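Local coordinates for putative acetyltransferase Sthe_0691 (Sphaerobacter thermophilus, PDB 3SHP), which is a putative acetyltransferase of a thermophilic bacterium, probably transferring an acetyl group to a substrate that the structure alone does not identify, at the interface of chains A and B and the interface of chains B and C. Residues are numbered along the deposited sequence; one frame, centred on the assembly and turned at random. Chains: chain A/B/C, Putative acetyltransferase Sthe_0691.

Contact 1: the interface of chains A and B. Residues chain A 32, 34; chain B 35-37, 153-154.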
# COMPACT_ATOMS: atom_id res chain seq x y z
N ASP A 32 -18.02 -4.67 3.52
CA ASP A 32 -17.11 -4.01 4.42
C ASP A 32 -17.93 -3.60 5.63
O ASP A 32 -18.83 -2.79 5.51
CB ASP A 32 -16.49 -2.79 3.74
CG ASP A 32 -15.38 -2.15 4.54
OD1 ASP A 32 -15.08 -2.59 5.67
OD2 ASP A 32 -14.77 -1.18 4.02
N ARG A 34 -16.77 -2.00 8.17
CA ARG A 34 -16.28 -0.79 8.79
C ARG A 34 -17.20 0.37 8.41
O ARG A 34 -17.87 0.34 7.37
CB ARG A 34 -14.83 -0.52 8.39
CG ARG A 34 -13.87 -1.70 8.64
CD ARG A 34 -12.51 -1.40 7.99
NE ARG A 34 -12.68 -1.15 6.54
CZ ARG A 34 -11.71 -0.78 5.71
NH1 ARG A 34 -10.48 -0.59 6.16
NH2 ARG A 34 -11.99 -0.58 4.43
N PHE B 35 -10.09 -5.79 4.45
CA PHE B 35 -10.47 -4.48 4.99
C PHE B 35 -9.92 -4.18 6.42
O PHE B 35 -10.71 -3.99 7.35
CB PHE B 35 -12.00 -4.32 5.03
CG PHE B 35 -12.71 -4.54 3.71
CD1 PHE B 35 -12.49 -3.70 2.62
CD2 PHE B 35 -13.63 -5.57 3.58
CE1 PHE B 35 -13.15 -3.92 1.42
CE2 PHE B 35 -14.30 -5.78 2.38
CZ PHE B 35 -14.06 -4.96 1.29
N PRO B 36 -8.57 -4.13 6.61
CA PRO B 36 -8.08 -3.83 8.00
C PRO B 36 -8.53 -2.46 8.59
O PRO B 36 -8.74 -1.52 7.84
CB PRO B 36 -6.54 -3.87 7.87
CG PRO B 36 -6.22 -4.24 6.45
CD PRO B 36 -7.48 -4.53 5.68
N VAL B 37 -8.70 -2.36 9.92
CA VAL B 37 -8.71 -1.04 10.61
C VAL B 37 -7.25 -0.58 10.94
O VAL B 37 -6.91 0.61 10.86
CB VAL B 37 -9.64 -0.97 11.89
CG1 VAL B 37 -11.07 -1.46 11.60
CG2 VAL B 37 -9.06 -1.73 13.10
N ALA B 153 -7.78 3.00 9.80
CA ALA B 153 -8.50 2.86 8.53
C ALA B 153 -9.98 2.57 8.78
O ALA B 153 -10.31 1.77 9.64
CB ALA B 153 -7.87 1.73 7.69
N ARG B 154 -10.85 3.25 8.06
CA ARG B 154 -12.27 2.99 8.12
C ARG B 154 -12.71 2.78 6.67
O ARG B 154 -11.86 2.62 5.79
CB ARG B 154 -12.98 4.20 8.72
CG ARG B 154 -12.58 4.53 10.17
CD ARG B 154 -12.97 3.39 11.10
NE ARG B 154 -12.95 3.79 12.51
CZ ARG B 154 -12.55 3.00 13.50
NH1 ARG B 154 -12.17 1.74 13.27
NH2 ARG B 154 -12.53 3.47 14.74

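Contact 2: the interface of chains B and C. Residues chain B 149-150; chain C 40, 46.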
# COMPACT_ATOMS: atom_id res chain seq x y z
N ARG B 149 -2.28 11.41 13.57
CA ARG B 149 -3.19 11.75 12.51
C ARG B 149 -3.41 10.56 11.59
O ARG B 149 -2.47 9.85 11.28
CB ARG B 149 -2.64 12.95 11.73
CG ARG B 149 -3.48 13.36 10.45
CD ARG B 149 -4.66 14.30 10.77
NE ARG B 149 -5.33 14.85 9.57
CZ ARG B 149 -5.23 16.12 9.16
NH1 ARG B 149 -5.90 16.55 8.07
NH2 ARG B 149 -4.46 16.98 9.85
N GLU B 150 -4.66 10.34 11.21
CA GLU B 150 -5.05 9.34 10.19
C GLU B 150 -4.34 7.97 10.26
O GLU B 150 -3.93 7.42 9.24
CB GLU B 150 -5.03 9.96 8.78
CG GLU B 150 -6.24 10.95 8.56
CD GLU B 150 -6.26 11.61 7.20
OE1 GLU B 150 -6.59 10.92 6.22
OE2 GLU B 150 -5.96 12.83 7.10
N ALA C 40 1.05 9.77 8.03
CA ALA C 40 0.32 11.00 8.35
C ALA C 40 0.71 11.81 9.62
O ALA C 40 1.12 11.27 10.64
CB ALA C 40 -1.16 10.73 8.32
N LEU C 46 0.02 18.96 6.44
CA LEU C 46 -1.31 19.32 6.04
C LEU C 46 -1.67 20.68 6.62
O LEU C 46 -1.07 21.14 7.58
CB LEU C 46 -2.33 18.24 6.46
CG LEU C 46 -2.45 17.01 5.55
CD1 LEU C 46 -3.15 15.83 6.23
CD2 LEU C 46 -3.16 17.36 4.23

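Contact 1: the interface of chains A and B
A:Arg34 reaches across a mixed polar and apolar, mainly loop-to-loop interface and lies against B:Phe35, B:Pro36 and B:Arg154 of chain B, joining two copies of the protein in the deposited assembly. The two chains are not related here by an exact two-fold, and this contact may be a product of crystal packing. A hydrogen bond crosses from A:Arg34 NH1 to the carbonyl oxygen O of B:Pro36, 2.6 Å long. It is short but bent, with 126° at the hydrogen, and the donor stands above the carbonyl plane. The guanidinium lies between two groups of chain B. B:Arg154 O sits over the centre of one face, 3.4 Å from A:Arg34 CZ, whereas B:Phe35 CB lies against the opposite face, toward its rim. This two-sided packing would limit tilting of the group. Rotation is further restrained from within chain A, where A:Asp32 receives the guanidinium side-on: A:Arg34 NE binds OD1 at 2.9 Å, on the syn lone pair, and NH2 binds OD2 of A:Asp32 at 2.9 Å, lying in the guanidinium plane. OD1 also accepts the backbone N of A:Arg34 from above the carboxylate plane, so that one oxygen ties main chain and side chain together. With CG of A:Asp32 anti to its own N (chi1 -172°), the carboxylate lies over the B:Phe35 ring. The two planes are only 8° apart, and A:Asp32 CG is 3.7 Å from B:Phe35 CG, displaced from the ring centre. Nearer the backbone, the aliphatic CD of A:Arg34 meets B:Val37 CG1 at 3.9 Å. The bound arginine is likely to offset some of the carboxylate's charge where it faces the ring. B:Phe35 belongs to a residue set that also lines a meso-tartaric acid pocket, a molecule that may come from crystallisation. For the protein, the site may hold the loop around A:Arg34 against a neighbouring copy, with the A:Asp32 ion pair setting the guanidinium in place.

Contact 2: the interface of chains B and C
The tight turn of B:Arg149 and B:Glu150, which joins strand 143-148 to the short strand at 151, meets C:Ala40 and C:Leu46 from loop segments of the neighbouring chain. The whole interface is two-fold symmetric, so an equivalent contact exists with the chains exchanged; this pairing may or may not be the one formed in solution. B:Glu150 has positive backbone angles (phi 42°), and its CB faces C:Ala40. There, C:Ala40 CB packs against both turn residues, lying 3.4 Å from the carbonyl oxygen O of B:Arg149 and 4.0 Å from B:Glu150 CB. The second half of the patch is a methyl against a guanidinium. C:Leu46 presents its CD1 branch over one face of the B:Arg149 head group, offset toward the rim, and the two side chains cross at about a right angle. The methyl carbon is 3.6 Å from CZ of B:Arg149, whereas NE of that arginine lies 4.1 Å from C:Leu46 CD1, consistent with a shift of the methyl toward NH1. The arginine gets there by a bend at its second torsion (chi2 85°), after which the chain runs on toward the leucine. Within chain B its head is steadied by a salt bridge: NE of B:Arg149 donates to OE2 of B:Glu150 at 3.2 Å, using the anti lone pair of the carboxylate oxygen, and OE2 is tilted from the guanidinium plane. This bond would restrain rotation of the group and keep its face toward the leucine. Putting an alanine at B:Arg149 would probably leave the carboxylate of B:Glu150 without this positive partner and the CD1 methyl of C:Leu46 without the flat surface it rests on. At the outer end of the arginine, NH1 of B:Arg149 lies 3.4 Å from C:Leu46 CD1.

Contact 1 and contact 2 lie on chain B with their C-alpha centres about 17 Å apart, so one copy bridges two neighbours. Residues 149-154 run through the turn and the short strands after it: its beginning serves contact 2 and its end contact 1. The segment around residues 32-46 is also used in both, by chains A and B in contact 1 and by chain C in contact 2. Because contact 2 belongs to a two-fold interface and contact 1 to one that is not exactly two-fold, the same surface elements take part in unlike pairings within the eight-copy assembly.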